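PDB 3MIZ: putative transcriptional regulator protein, LacI family from Rhizobium etli, which probably represses transcription by binding regulatory DNA, its core having the two-lobed fold of periplasmic sugar-binding proteins. Local coordinates for residues P94-N99 and A261-D266; P113-G118 and E147-A152; D121-L126 and A200-N205. All blocks are in the same frame, centred on the assembly; numbering follows the deposited sequence.

Contact 1 (P94-N99 and A261-D266); sequences PTVMIN and AKWLND
Strand 95-97 is the last of the four parallel strands in one lobe of the periplasmic-binding-protein fold, and helix 253-268 lies over one face of their sheet, running nearly against the strand at 155° with the short axes 8.0 Å apart. Helix-on-sheet packing is here centred on one branched residue, Val-96, with Leu-264 as its main partner. Val-96 directs its CB at the helix and splits its two methyls between two successive helix residues. CG1, anti to the backbone N, reaches the six-membered part of the Trp-263 indole, 3.8 Å from CE3, the two side chains crossing at about a right angle. CG2, beside the backbone N, presses on the helix backbone itself: it lies 3.6 Å from Leu-264 CA, with Leu-264 CB only slightly farther away. The leucine then leans back along the strand, CG anti to its own N, and so carries CD1 to the start of 94-99. The indole also makes a cation-pi contact with Arg-278 and packs on Ile-111, while Leu-264 touches Leu-75 of the next strand. At the Pro-94 end of the strand, Leu-264 CD1 rests 3.5 Å from the Pro-94 carbonyl O.

Contact 2 (P113-G118 and E147-A152); sequences PDDYQG and ELRLDA
Asp-115 OD1 is gripped by two nitrogens of a single arginine: Arg-149 NE at 2.7 Å and Arg-149 NH2 at 2.8 Å from that oxygen. This side-on salt bridge joins the first turn of helix 115-127 to helix 144-160, in the second lobe of the periplasmic-binding-protein fold. NE comes to the anti lone pair of OD1, whereas NH2 meets the oxygen nearly along its C-O axis; carboxylate and guanidinium are almost coplanar, 15° apart. Because both donors share one acceptor, neither N-H points quite straight at it, with angles of 151° and 138°. The arginine gets there on a chain extended from CG to NE. The other carboxylate oxygen, OD2, pairs with Arg-81, so two arginines flank the buried carboxylate, which would probably favour its ionised form. Arg-149 also has a cation-pi contact with Phe-232.

Just before the helix, Asp-114 is its N-cap: OD1 accepts from Gln-117 N from above the carboxylate plane, capping the first turn of the helix, which begins at Asp-115. Along another side of the interface, Tyr-116, CG anti to its backbone N, swings its ring across helix 144-160. Asp-151 CB lies at the ring edge, in plane. Over one face, offset toward the rim, the methyl of Ala-152 makes a CH-pi contact, CB standing 3.9 Å from the centroid of the Tyr-116 ring.

Contact 3 (D121-L126 and A200-N205); sequences DLTRYL and AIMSGN
Helix 121-126 and strand 200-203 run nearly antiparallel, 169° between their directions, with the short axes 10.3 Å apart. The backbones stay well separated even at the nearest pairs, Leu-126 facing Ala-200 and Thr-123 facing Met-202, so the side chains must span the gap. The pairing is the helix-over-sheet layer of a Rossmann-like lobe: the strand bonds on one side to 134-138 and on the other to 228-230, and the helix covers one face of their sheet.

Met-202, present as selenomethionine, does most of the bridging. Its CG is anti to the carbonyl carbon, and the chain continues extended through chi2 before bending at chi3 (75°), which turns the terminal methyl along the helix surface. Successive atoms have different nearest neighbours. CG meets Leu-126 CD1 at 3.5 Å, the two side chains sliding past each other in opposite directions. The selenium sits 3.3 Å from Thr-123 OG1, while the methyl CE tucks against the root of Leu-122, 3.6 Å from its CB and equally close to Thr-123 OG1. Nearer the start of the strand, the Leu-126 fork meets the alanine methyl, CD2 lying 4.0 Å from Ala-200 CB. Val-230 and Phe-153 also touch the selenomethionine, adding a neighbouring strand and helix 144-160 to its surroundings.

The one polar side-chain atom in this interface, Thr-123 OG1, is hydrogen-bonded to the carbonyl O of Ala-119 a turn earlier in its own helix. With that bond made locally, its approach to the selenium, which stands where methionine has sulfur, adds no hydrogen bond, and cohesion rests on apolar contacts.

How the contacts relate
Contact 1 belongs to the lobe with the parallel sheet, contacts 2 and 3 to the one with the mixed sheet; contacts 1 and 3 lie on opposite sides of the chain's centre, their centres about 32 Å apart. Contact 2 stands between, its centre about 23 Å from that of contact 1 and about 11 Å from that of contact 3. Contacts 2 and 3 share helix 115-127, alternate along the chain and touch where Arg-149 NH1 probably hydrogen-bonds to Gly-204 O. Both fall between the segments of contact 1; helix 253-268 lies back in the first lobe before strand 277-285 follows beside helix 115-127. The chain thus crosses repeatedly between lobes, characteristically for this fold, near contact 2.

Contact 1 (P94-N99 and A261-D266)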
ATOM      1  N   PRO A  94       6.904  -5.298  28.645  1.00 19.61           N
ATOM      2  CA  PRO A  94       6.594  -3.868  28.513  1.00 19.15           C
ATOM      3  C   PRO A  94       5.976  -3.653  27.134  1.00 19.30           C
ATOM      4  O   PRO A  94       6.540  -4.089  26.126  1.00 17.71           O
ATOM      5  CB  PRO A  94       7.961  -3.207  28.641  1.00 18.20           C
ATOM      6  CG  PRO A  94       8.660  -4.106  29.626  1.00 20.91           C
ATOM      7  CD  PRO A  94       8.282  -5.495  29.134  1.00 17.86           C
ATOM      8  N   THR A  95       4.830  -2.979  27.097  1.00 19.39           N
ATOM      9  CA  THR A  95       4.117  -2.762  25.844  1.00 18.95           C
ATOM     10  C   THR A  95       3.521  -1.366  25.681  1.00 18.50           C
ATOM     11  O   THR A  95       3.033  -0.772  26.639  1.00 15.40           O
ATOM     12  CB  THR A  95       2.963  -3.775  25.723  1.00 17.68           C
ATOM     13  OG1 THR A  95       3.494  -5.106  25.742  1.00 19.94           O
ATOM     14  CG2 THR A  95       2.175  -3.563  24.437  1.00 21.24           C
ATOM     15  N   VAL A  96       3.572  -0.852  24.456  1.00 15.61           N
ATOM     16  CA  VAL A  96       2.983   0.441  24.134  1.00 14.99           C
ATOM     17  C   VAL A  96       2.093   0.191  22.918  1.00 12.07           C
ATOM     18  O   VAL A  96       2.515  -0.447  21.951  1.00 11.01           O
ATOM     19  CB  VAL A  96       4.045   1.506  23.792  1.00 16.35           C
ATOM     20  CG1 VAL A  96       3.371   2.765  23.258  1.00 17.07           C
ATOM     21  CG2 VAL A  96       4.851   1.858  25.040  1.00 16.83           C
HETATM   22  N   MSE A  97       0.854   0.657  22.983  1.00 11.59           N
HETATM   23  CA  MSE A  97      -0.082   0.474  21.875  1.00 12.57           C
HETATM   24  C   MSE A  97      -0.030   1.675  20.932  1.00 11.38           C
HETATM   25  O   MSE A  97       0.028   2.815  21.380  1.00 14.27           O
HETATM   26  CB  MSE A  97      -1.506   0.289  22.422  1.00 13.60           C
HETATM   27  CG  MSE A  97      -1.664  -0.991  23.240  1.00 17.41           C
HETATM   28 SE   MSE A  97      -3.412  -1.152  24.077  1.00 27.41          SE
HETATM   29  CE  MSE A  97      -4.441  -1.520  22.498  1.00 18.71           C
ATOM     30  N   ILE A  98      -0.033   1.409  19.628  1.00 11.42           N
ATOM     31  CA  ILE A  98       0.014   2.479  18.633  1.00  9.35           C
ATOM     32  C   ILE A  98      -1.114   2.333  17.613  1.00 10.45           C
ATOM     33  O   ILE A  98      -1.260   1.280  16.980  1.00 11.70           O
ATOM     34  CB  ILE A  98       1.357   2.483  17.874  1.00 10.08           C
ATOM     35  CG1 ILE A  98       2.522   2.589  18.875  1.00  9.33           C
ATOM     36  CG2 ILE A  98       1.391   3.679  16.902  1.00 10.43           C
ATOM     37  CD1 ILE A  98       3.896   2.242  18.276  1.00 12.08           C
ATOM     38  N   ASN A  99      -1.893   3.400  17.471  1.00 11.07           N
ATOM     39  CA  ASN A  99      -3.032   3.484  16.545  1.00 12.44           C
ATOM     40  C   ASN A  99      -4.247   2.759  17.111  1.00 14.66           C
ATOM     41  O   ASN A  99      -5.200   2.446  16.389  1.00 16.23           O
ATOM     42  CB  ASN A  99      -2.676   2.882  15.180  1.00 13.36           C
ATOM     43  CG  ASN A  99      -3.537   3.441  14.059  1.00 12.77           C
ATOM     44  OD1 ASN A  99      -3.699   2.820  13.010  1.00 18.19           O
ATOM     45  ND2 ASN A  99      -4.084   4.625  14.277  1.00 10.10           N
ATOM     46  N   ALA A 261       7.830   4.236  19.768  1.00 15.37           N
ATOM     47  CA  ALA A 261       9.074   3.520  20.030  1.00 17.54           C
ATOM     48  C   ALA A 261       9.861   4.169  21.171  1.00 16.64           C
ATOM     49  O   ALA A 261      10.327   3.479  22.071  1.00 17.32           O
ATOM     50  CB  ALA A 261       9.932   3.461  18.753  1.00 15.94           C
ATOM     51  N   LYS A 262      10.002   5.491  21.136  1.00 16.46           N
ATOM     52  CA  LYS A 262      10.734   6.189  22.191  1.00 19.91           C
ATOM     53  C   LYS A 262      10.048   5.957  23.533  1.00 20.34           C
ATOM     54  O   LYS A 262      10.701   5.687  24.545  1.00 20.70           O
ATOM     55  CB  LYS A 262      10.803   7.693  21.909  1.00 22.27           C
ATOM     56  CG  LYS A 262      11.590   8.450  22.971  1.00 26.41           C
ATOM     57  CD  LYS A 262      11.522   9.953  22.792  1.00 31.08           C
ATOM     58  CE  LYS A 262      12.245  10.653  23.941  1.00 33.67           C
ATOM     59  NZ  LYS A 262      12.268  12.131  23.774  1.00 34.99           N
ATOM     60  N   TRP A 263       8.725   6.060  23.528  1.00 17.63           N
ATOM     61  CA  TRP A 263       7.931   5.863  24.728  1.00 20.12           C
ATOM     62  C   TRP A 263       8.178   4.462  25.291  1.00 18.84           C
ATOM     63  O   TRP A 263       8.370   4.297  26.499  1.00 18.19           O
ATOM     64  CB  TRP A 263       6.451   6.063  24.393  1.00 19.70           C
ATOM     65  CG  TRP A 263       5.584   6.417  25.560  1.00 24.30           C
ATOM     66  CD1 TRP A 263       5.991   6.722  26.830  1.00 25.54           C
ATOM     67  CD2 TRP A 263       4.156   6.545  25.556  1.00 24.53           C
ATOM     68  NE1 TRP A 263       4.905   7.034  27.615  1.00 25.93           N
ATOM     69  CE2 TRP A 263       3.766   6.934  26.858  1.00 25.83           C
ATOM     70  CE3 TRP A 263       3.169   6.371  24.579  1.00 23.75           C
ATOM     71  CZ2 TRP A 263       2.429   7.153  27.207  1.00 25.54           C
ATOM     72  CZ3 TRP A 263       1.836   6.590  24.926  1.00 23.78           C
ATOM     73  CH2 TRP A 263       1.481   6.977  26.231  1.00 23.12           C
ATOM     74  N   LEU A 264       8.185   3.456  24.419  1.00 18.10           N
ATOM     75  CA  LEU A 264       8.429   2.087  24.860  1.00 17.72           C
ATOM     76  C   LEU A 264       9.834   1.988  25.451  1.00 19.57           C
ATOM     77  O   LEU A 264      10.048   1.326  26.473  1.00 17.23           O
ATOM     78  CB  LEU A 264       8.306   1.097  23.692  1.00 15.74           C
ATOM     79  CG  LEU A 264       8.640  -0.371  24.015  1.00 16.20           C
ATOM     80  CD1 LEU A 264       7.696  -0.904  25.087  1.00 14.45           C
ATOM     81  CD2 LEU A 264       8.538  -1.225  22.757  1.00 13.75           C
ATOM     82  N   ASN A 265      10.787   2.646  24.801  1.00 18.33           N
ATOM     83  CA  ASN A 265      12.168   2.618  25.265  1.00 21.07           C
ATOM     84  C   ASN A 265      12.260   3.134  26.698  1.00 22.07           C
ATOM     85  O   ASN A 265      12.918   2.518  27.536  1.00 23.99           O
ATOM     86  CB  ASN A 265      13.058   3.456  24.338  1.00 20.37           C
ATOM     87  CG  ASN A 265      14.545   3.186  24.542  1.00 22.08           C
ATOM     88  OD1 ASN A 265      15.009   2.055  24.393  1.00 23.41           O
ATOM     89  ND2 ASN A 265      15.296   4.229  24.875  1.00 19.93           N
ATOM     90  N   ASP A 266      11.593   4.251  26.985  1.00 23.20           N
ATOM     91  CA  ASP A 266      11.619   4.823  28.330  1.00 25.21           C
ATOM     92  C   ASP A 266      10.929   3.912  29.338  1.00 25.47           C
ATOM     93  O   ASP A 266      11.377   3.787  30.478  1.00 26.42           O
ATOM     94  CB  ASP A 266      10.958   6.209  28.355  1.00 27.81           C
ATOM     95  CG  ASP A 266      11.677   7.218  27.481  1.00 30.04           C
ATOM     96  OD1 ASP A 266      12.910   7.113  27.331  1.00 34.12           O
ATOM     97  OD2 ASP A 266      11.011   8.127  26.947  1.00 33.95           O
TER

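Contact 2 (P113-G118 and E147-A152)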
ATOM      1  N   PRO A 113      -3.932   8.732  16.537  1.00 15.03           N
ATOM      2  CA  PRO A 113      -4.093   9.946  15.731  1.00 16.55           C
ATOM      3  C   PRO A 113      -5.462  10.520  16.092  1.00 17.66           C
ATOM      4  O   PRO A 113      -6.343   9.783  16.553  1.00 17.42           O
ATOM      5  CB  PRO A 113      -4.046   9.411  14.304  1.00 16.46           C
ATOM      6  CG  PRO A 113      -4.767   8.113  14.434  1.00 18.38           C
ATOM      7  CD  PRO A 113      -4.181   7.529  15.718  1.00 16.49           C
ATOM      8  N   ASP A 114      -5.656  11.816  15.880  1.00 16.43           N
ATOM      9  CA  ASP A 114      -6.925  12.446  16.216  1.00 17.67           C
ATOM     10  C   ASP A 114      -7.842  12.610  14.999  1.00 17.63           C
ATOM     11  O   ASP A 114      -7.911  13.689  14.409  1.00 16.87           O
ATOM     12  CB  ASP A 114      -6.661  13.813  16.847  1.00 17.99           C
ATOM     13  CG  ASP A 114      -7.807  14.289  17.710  1.00 17.11           C
ATOM     14  OD1 ASP A 114      -8.974  13.963  17.409  1.00 17.40           O
ATOM     15  OD2 ASP A 114      -7.531  15.017  18.686  1.00 22.19           O
ATOM     16  N   ASP A 115      -8.540  11.539  14.630  1.00 15.83           N
ATOM     17  CA  ASP A 115      -9.469  11.553  13.501  1.00 16.94           C
ATOM     18  C   ASP A 115     -10.493  12.671  13.611  1.00 16.20           C
ATOM     19  O   ASP A 115     -10.812  13.344  12.631  1.00 14.62           O
ATOM     20  CB  ASP A 115     -10.217  10.221  13.425  1.00 17.30           C
ATOM     21  CG  ASP A 115      -9.328   9.092  12.990  1.00 19.62           C
ATOM     22  OD1 ASP A 115      -9.326   8.772  11.787  1.00 19.40           O
ATOM     23  OD2 ASP A 115      -8.611   8.546  13.848  1.00 20.31           O
ATOM     24  N   TYR A 116     -11.022  12.851  14.810  1.00 16.96           N
ATOM     25  CA  TYR A 116     -12.030  13.871  15.049  1.00 15.22           C
ATOM     26  C   TYR A 116     -11.490  15.273  14.756  1.00 15.44           C
ATOM     27  O   TYR A 116     -12.115  16.055  14.029  1.00 14.47           O
ATOM     28  CB  TYR A 116     -12.514  13.781  16.501  1.00 15.65           C
ATOM     29  CG  TYR A 116     -13.738  14.621  16.778  1.00 15.72           C
ATOM     30  CD1 TYR A 116     -15.016  14.110  16.582  1.00 15.89           C
ATOM     31  CD2 TYR A 116     -13.617  15.942  17.202  1.00 18.00           C
ATOM     32  CE1 TYR A 116     -16.143  14.895  16.799  1.00 16.54           C
ATOM     33  CE2 TYR A 116     -14.737  16.732  17.423  1.00 16.88           C
ATOM     34  CZ  TYR A 116     -15.995  16.204  17.220  1.00 17.69           C
ATOM     35  OH  TYR A 116     -17.108  16.987  17.434  1.00 17.02           O
ATOM     36  N   GLN A 117     -10.331  15.593  15.319  1.00 15.78           N
ATOM     37  CA  GLN A 117      -9.728  16.902  15.115  1.00 15.19           C
ATOM     38  C   GLN A 117      -9.424  17.127  13.635  1.00 17.80           C
ATOM     39  O   GLN A 117      -9.700  18.198  13.094  1.00 15.15           O
ATOM     40  CB  GLN A 117      -8.447  17.020  15.949  1.00 18.14           C
ATOM     41  CG  GLN A 117      -7.487  18.126  15.518  1.00 18.90           C
ATOM     42  CD  GLN A 117      -6.505  17.652  14.471  1.00 20.62           C
ATOM     43  OE1 GLN A 117      -5.932  16.573  14.599  1.00 20.11           O
ATOM     44  NE2 GLN A 117      -6.291  18.460  13.431  1.00 18.26           N
ATOM     45  N   GLY A 118      -8.859  16.109  12.990  1.00 14.72           N
ATOM     46  CA  GLY A 118      -8.525  16.221  11.581  1.00 15.35           C
ATOM     47  C   GLY A 118      -9.736  16.516  10.716  1.00 14.99           C
ATOM     48  O   GLY A 118      -9.681  17.393   9.851  1.00 16.13           O
ATOM     49  N   GLU A 147     -16.302   6.614  11.653  1.00 15.08           N
ATOM     50  CA  GLU A 147     -17.398   7.200  12.410  1.00 17.09           C
ATOM     51  C   GLU A 147     -16.981   8.479  13.114  1.00 15.44           C
ATOM     52  O   GLU A 147     -17.757   9.430  13.186  1.00 12.75           O
ATOM     53  CB  GLU A 147     -17.926   6.198  13.435  1.00 18.90           C
ATOM     54  CG  GLU A 147     -19.419   6.301  13.709  1.00 29.85           C
ATOM     55  CD  GLU A 147     -20.270   6.047  12.467  1.00 30.95           C
ATOM     56  OE1 GLU A 147     -19.798   5.358  11.533  1.00 32.50           O
ATOM     57  OE2 GLU A 147     -21.423   6.528  12.435  1.00 34.74           O
ATOM     58  N   LEU A 148     -15.765   8.510  13.651  1.00 13.82           N
ATOM     59  CA  LEU A 148     -15.302   9.716  14.335  1.00 13.64           C
ATOM     60  C   LEU A 148     -15.147  10.883  13.363  1.00 14.17           C
ATOM     61  O   LEU A 148     -15.419  12.021  13.718  1.00 12.98           O
ATOM     62  CB  LEU A 148     -13.968   9.464  15.031  1.00 13.38           C
ATOM     63  CG  LEU A 148     -14.018   8.465  16.187  1.00 13.41           C
ATOM     64  CD1 LEU A 148     -12.621   8.296  16.770  1.00 13.54           C
ATOM     65  CD2 LEU A 148     -14.987   8.967  17.246  1.00 14.03           C
ATOM     66  N   ARG A 149     -14.699  10.606  12.145  1.00 12.76           N
ATOM     67  CA  ARG A 149     -14.541  11.668  11.156  1.00 14.38           C
ATOM     68  C   ARG A 149     -15.915  12.215  10.775  1.00 15.28           C
ATOM     69  O   ARG A 149     -16.077  13.415  10.539  1.00 14.91           O
ATOM     70  CB  ARG A 149     -13.821  11.132   9.915  1.00 13.20           C
ATOM     71  CG  ARG A 149     -12.434  10.613  10.233  1.00 14.59           C
ATOM     72  CD  ARG A 149     -11.788   9.919   9.048  1.00 14.73           C
ATOM     73  NE  ARG A 149     -10.564   9.244   9.465  1.00 13.60           N
ATOM     74  CZ  ARG A 149      -9.779   8.547   8.652  1.00 15.71           C
ATOM     75  NH1 ARG A 149     -10.082   8.426   7.365  1.00 15.81           N
ATOM     76  NH2 ARG A 149      -8.688   7.970   9.132  1.00 18.34           N
ATOM     77  N   LEU A 150     -16.899  11.326  10.724  1.00 15.19           N
ATOM     78  CA  LEU A 150     -18.264  11.711  10.385  1.00 16.88           C
ATOM     79  C   LEU A 150     -18.874  12.498  11.543  1.00 17.74           C
ATOM     80  O   LEU A 150     -19.607  13.471  11.331  1.00 16.24           O
ATOM     81  CB  LEU A 150     -19.110  10.472  10.085  1.00 16.11           C
ATOM     82  CG  LEU A 150     -20.606  10.729   9.849  1.00 20.36           C
ATOM     83  CD1 LEU A 150     -20.810  11.634   8.625  1.00 17.24           C
ATOM     84  CD2 LEU A 150     -21.314   9.403   9.660  1.00 20.67           C
ATOM     85  N   ASP A 151     -18.569  12.083  12.771  1.00 15.33           N
ATOM     86  CA  ASP A 151     -19.086  12.794  13.939  1.00 15.49           C
ATOM     87  C   ASP A 151     -18.601  14.241  13.877  1.00 14.51           C
ATOM     88  O   ASP A 151     -19.346  15.175  14.183  1.00 14.68           O
ATOM     89  CB  ASP A 151     -18.575  12.181  15.243  1.00 16.55           C
ATOM     90  CG  ASP A 151     -19.217  10.842  15.574  1.00 18.83           C
ATOM     91  OD1 ASP A 151     -20.319  10.532  15.061  1.00 21.26           O
ATOM     92  OD2 ASP A 151     -18.610  10.105  16.382  1.00 19.56           O
ATOM     93  N   ALA A 152     -17.342  14.414  13.487  1.00 16.14           N
ATOM     94  CA  ALA A 152     -16.734  15.741  13.403  1.00 17.99           C
ATOM     95  C   ALA A 152     -17.395  16.577  12.325  1.00 18.46           C
ATOM     96  O   ALA A 152     -17.688  17.750  12.533  1.00 19.51           O
ATOM     97  CB  ALA A 152     -15.248  15.625  13.123  1.00 17.20           C
TER

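Contact 3 (D121-L126 and A200-N205)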
ATOM      1  N   ASP A 121     -10.994  20.121  11.387  1.00 15.70           N
ATOM      2  CA  ASP A 121     -10.211  21.153  10.719  1.00 16.75           C
ATOM      3  C   ASP A 121     -10.406  21.174   9.211  1.00 18.99           C
ATOM      4  O   ASP A 121     -10.359  22.235   8.587  1.00 19.95           O
ATOM      5  CB  ASP A 121      -8.731  20.986  11.046  1.00 16.46           C
ATOM      6  CG  ASP A 121      -8.420  21.318  12.489  1.00 20.23           C
ATOM      7  OD1 ASP A 121      -9.237  22.026  13.119  1.00 20.38           O
ATOM      8  OD2 ASP A 121      -7.364  20.888  12.987  1.00 19.70           O
ATOM      9  N   LEU A 122     -10.635  20.003   8.630  1.00 17.29           N
ATOM     10  CA  LEU A 122     -10.839  19.891   7.194  1.00 17.14           C
ATOM     11  C   LEU A 122     -12.213  20.458   6.845  1.00 16.06           C
ATOM     12  O   LEU A 122     -12.381  21.116   5.818  1.00 14.58           O
ATOM     13  CB  LEU A 122     -10.725  18.420   6.787  1.00 19.57           C
ATOM     14  CG  LEU A 122     -10.348  18.043   5.358  1.00 24.21           C
ATOM     15  CD1 LEU A 122      -9.207  18.904   4.847  1.00 23.37           C
ATOM     16  CD2 LEU A 122      -9.956  16.575   5.350  1.00 25.57           C
ATOM     17  N   THR A 123     -13.192  20.231   7.715  1.00 13.86           N
ATOM     18  CA  THR A 123     -14.538  20.741   7.473  1.00 15.40           C
ATOM     19  C   THR A 123     -14.518  22.272   7.607  1.00 17.57           C
ATOM     20  O   THR A 123     -15.103  22.983   6.785  1.00 18.64           O
ATOM     21  CB  THR A 123     -15.559  20.120   8.467  1.00 17.62           C
ATOM     22  OG1 THR A 123     -15.588  18.695   8.289  1.00 18.27           O
ATOM     23  CG2 THR A 123     -16.967  20.675   8.222  1.00 16.70           C
ATOM     24  N   ARG A 124     -13.826  22.780   8.622  1.00 17.35           N
ATOM     25  CA  ARG A 124     -13.730  24.231   8.820  1.00 17.57           C
ATOM     26  C   ARG A 124     -13.010  24.877   7.631  1.00 17.41           C
ATOM     27  O   ARG A 124     -13.318  26.011   7.236  1.00 15.91           O
ATOM     28  CB  ARG A 124     -12.959  24.547  10.106  1.00 21.22           C
ATOM     29  CG  ARG A 124     -13.662  24.136  11.398  1.00 23.98           C
ATOM     30  CD  ARG A 124     -12.716  24.290  12.582  1.00 27.48           C
ATOM     31  NE  ARG A 124     -12.149  25.637  12.675  1.00 29.84           N
ATOM     32  CZ  ARG A 124     -12.709  26.649  13.331  1.00 33.77           C
ATOM     33  NH1 ARG A 124     -13.863  26.483  13.964  1.00 34.40           N
ATOM     34  NH2 ARG A 124     -12.104  27.832  13.365  1.00 34.95           N
ATOM     35  N   TYR A 125     -12.035  24.163   7.080  1.00 17.37           N
ATOM     36  CA  TYR A 125     -11.277  24.646   5.929  1.00 18.29           C
ATOM     37  C   TYR A 125     -12.245  24.989   4.792  1.00 17.97           C
ATOM     38  O   TYR A 125     -12.170  26.066   4.199  1.00 16.76           O
ATOM     39  CB  TYR A 125     -10.277  23.573   5.481  1.00 19.77           C
ATOM     40  CG  TYR A 125      -9.539  23.900   4.200  1.00 23.02           C
ATOM     41  CD1 TYR A 125     -10.084  23.579   2.957  1.00 24.37           C
ATOM     42  CD2 TYR A 125      -8.301  24.538   4.231  1.00 23.88           C
ATOM     43  CE1 TYR A 125      -9.414  23.884   1.775  1.00 26.10           C
ATOM     44  CE2 TYR A 125      -7.621  24.850   3.051  1.00 26.13           C
ATOM     45  CZ  TYR A 125      -8.182  24.520   1.830  1.00 26.62           C
ATOM     46  OH  TYR A 125      -7.512  24.826   0.666  1.00 27.15           O
ATOM     47  N   LEU A 126     -13.159  24.070   4.504  1.00 14.45           N
ATOM     48  CA  LEU A 126     -14.142  24.283   3.456  1.00 15.85           C
ATOM     49  C   LEU A 126     -15.103  25.416   3.815  1.00 16.82           C
ATOM     50  O   LEU A 126     -15.392  26.272   2.980  1.00 16.06           O
ATOM     51  CB  LEU A 126     -14.913  22.989   3.195  1.00 13.86           C
ATOM     52  CG  LEU A 126     -14.058  21.894   2.547  1.00 11.73           C
ATOM     53  CD1 LEU A 126     -14.823  20.583   2.482  1.00 11.14           C
ATOM     54  CD2 LEU A 126     -13.641  22.351   1.135  1.00 10.91           C
ATOM     55  N   ALA A 200     -18.667  21.183  -2.660  1.00 14.48           N
ATOM     56  CA  ALA A 200     -17.496  20.525  -2.104  1.00 13.55           C
ATOM     57  C   ALA A 200     -17.900  19.134  -1.631  1.00 14.81           C
ATOM     58  O   ALA A 200     -19.028  18.927  -1.170  1.00 13.49           O
ATOM     59  CB  ALA A 200     -16.923  21.337  -0.928  1.00 13.17           C
ATOM     60  N   ILE A 201     -16.993  18.178  -1.780  1.00 12.66           N
ATOM     61  CA  ILE A 201     -17.263  16.810  -1.337  1.00 12.70           C
ATOM     62  C   ILE A 201     -16.069  16.335  -0.534  1.00 13.72           C
ATOM     63  O   ILE A 201     -14.916  16.440  -0.971  1.00 13.15           O
ATOM     64  CB  ILE A 201     -17.494  15.824  -2.513  1.00 11.10           C
ATOM     65  CG1 ILE A 201     -18.816  16.147  -3.216  1.00 11.74           C
ATOM     66  CG2 ILE A 201     -17.578  14.372  -1.976  1.00 12.76           C
ATOM     67  CD1 ILE A 201     -19.112  15.265  -4.420  1.00 15.87           C
HETATM   68  N   MSE A 202     -16.351  15.840   0.660  1.00 14.65           N
HETATM   69  CA  MSE A 202     -15.302  15.339   1.525  1.00 15.86           C
HETATM   70  C   MSE A 202     -15.331  13.842   1.382  1.00 15.71           C
HETATM   71  O   MSE A 202     -16.378  13.218   1.559  1.00 13.54           O
HETATM   72  CB  MSE A 202     -15.563  15.729   2.978  1.00 16.06           C
HETATM   73  CG  MSE A 202     -15.397  17.203   3.253  1.00 23.18           C
HETATM   74 SE   MSE A 202     -15.522  17.576   5.136  1.00 31.08          SE
HETATM   75  CE  MSE A 202     -13.815  16.925   5.709  1.00 27.76           C
ATOM     76  N   SER A 203     -14.181  13.273   1.038  1.00 14.87           N
ATOM     77  CA  SER A 203     -14.061  11.836   0.863  1.00 13.29           C
ATOM     78  C   SER A 203     -13.673  11.174   2.180  1.00 13.52           C
ATOM     79  O   SER A 203     -12.800  11.672   2.905  1.00 11.94           O
ATOM     80  CB  SER A 203     -12.999  11.537  -0.203  1.00 13.73           C
ATOM     81  OG  SER A 203     -12.876  10.144  -0.422  1.00 15.95           O
ATOM     82  N   GLY A 204     -14.319  10.047   2.477  1.00 15.70           N
ATOM     83  CA  GLY A 204     -14.026   9.315   3.699  1.00 14.96           C
ATOM     84  C   GLY A 204     -12.529   9.238   3.896  1.00 13.32           C
ATOM     85  O   GLY A 204     -12.034   9.459   5.001  1.00 15.85           O
ATOM     86  N   ASN A 205     -11.814   8.905   2.826  1.00 12.72           N
ATOM     87  CA  ASN A 205     -10.352   8.855   2.848  1.00 11.92           C
ATOM     88  C   ASN A 205      -9.797   9.100   1.444  1.00 12.59           C
ATOM     89  O   ASN A 205     -10.554   9.196   0.470  1.00  9.15           O
ATOM     90  CB  ASN A 205      -9.822   7.528   3.422  1.00 11.70           C
ATOM     91  CG  ASN A 205     -10.107   6.328   2.535  1.00 15.76           C
ATOM     92  OD1 ASN A 205     -10.561   6.462   1.402  1.00 12.04           O
ATOM     93  ND2 ASN A 205      -9.829   5.137   3.060  1.00 16.46           N
TER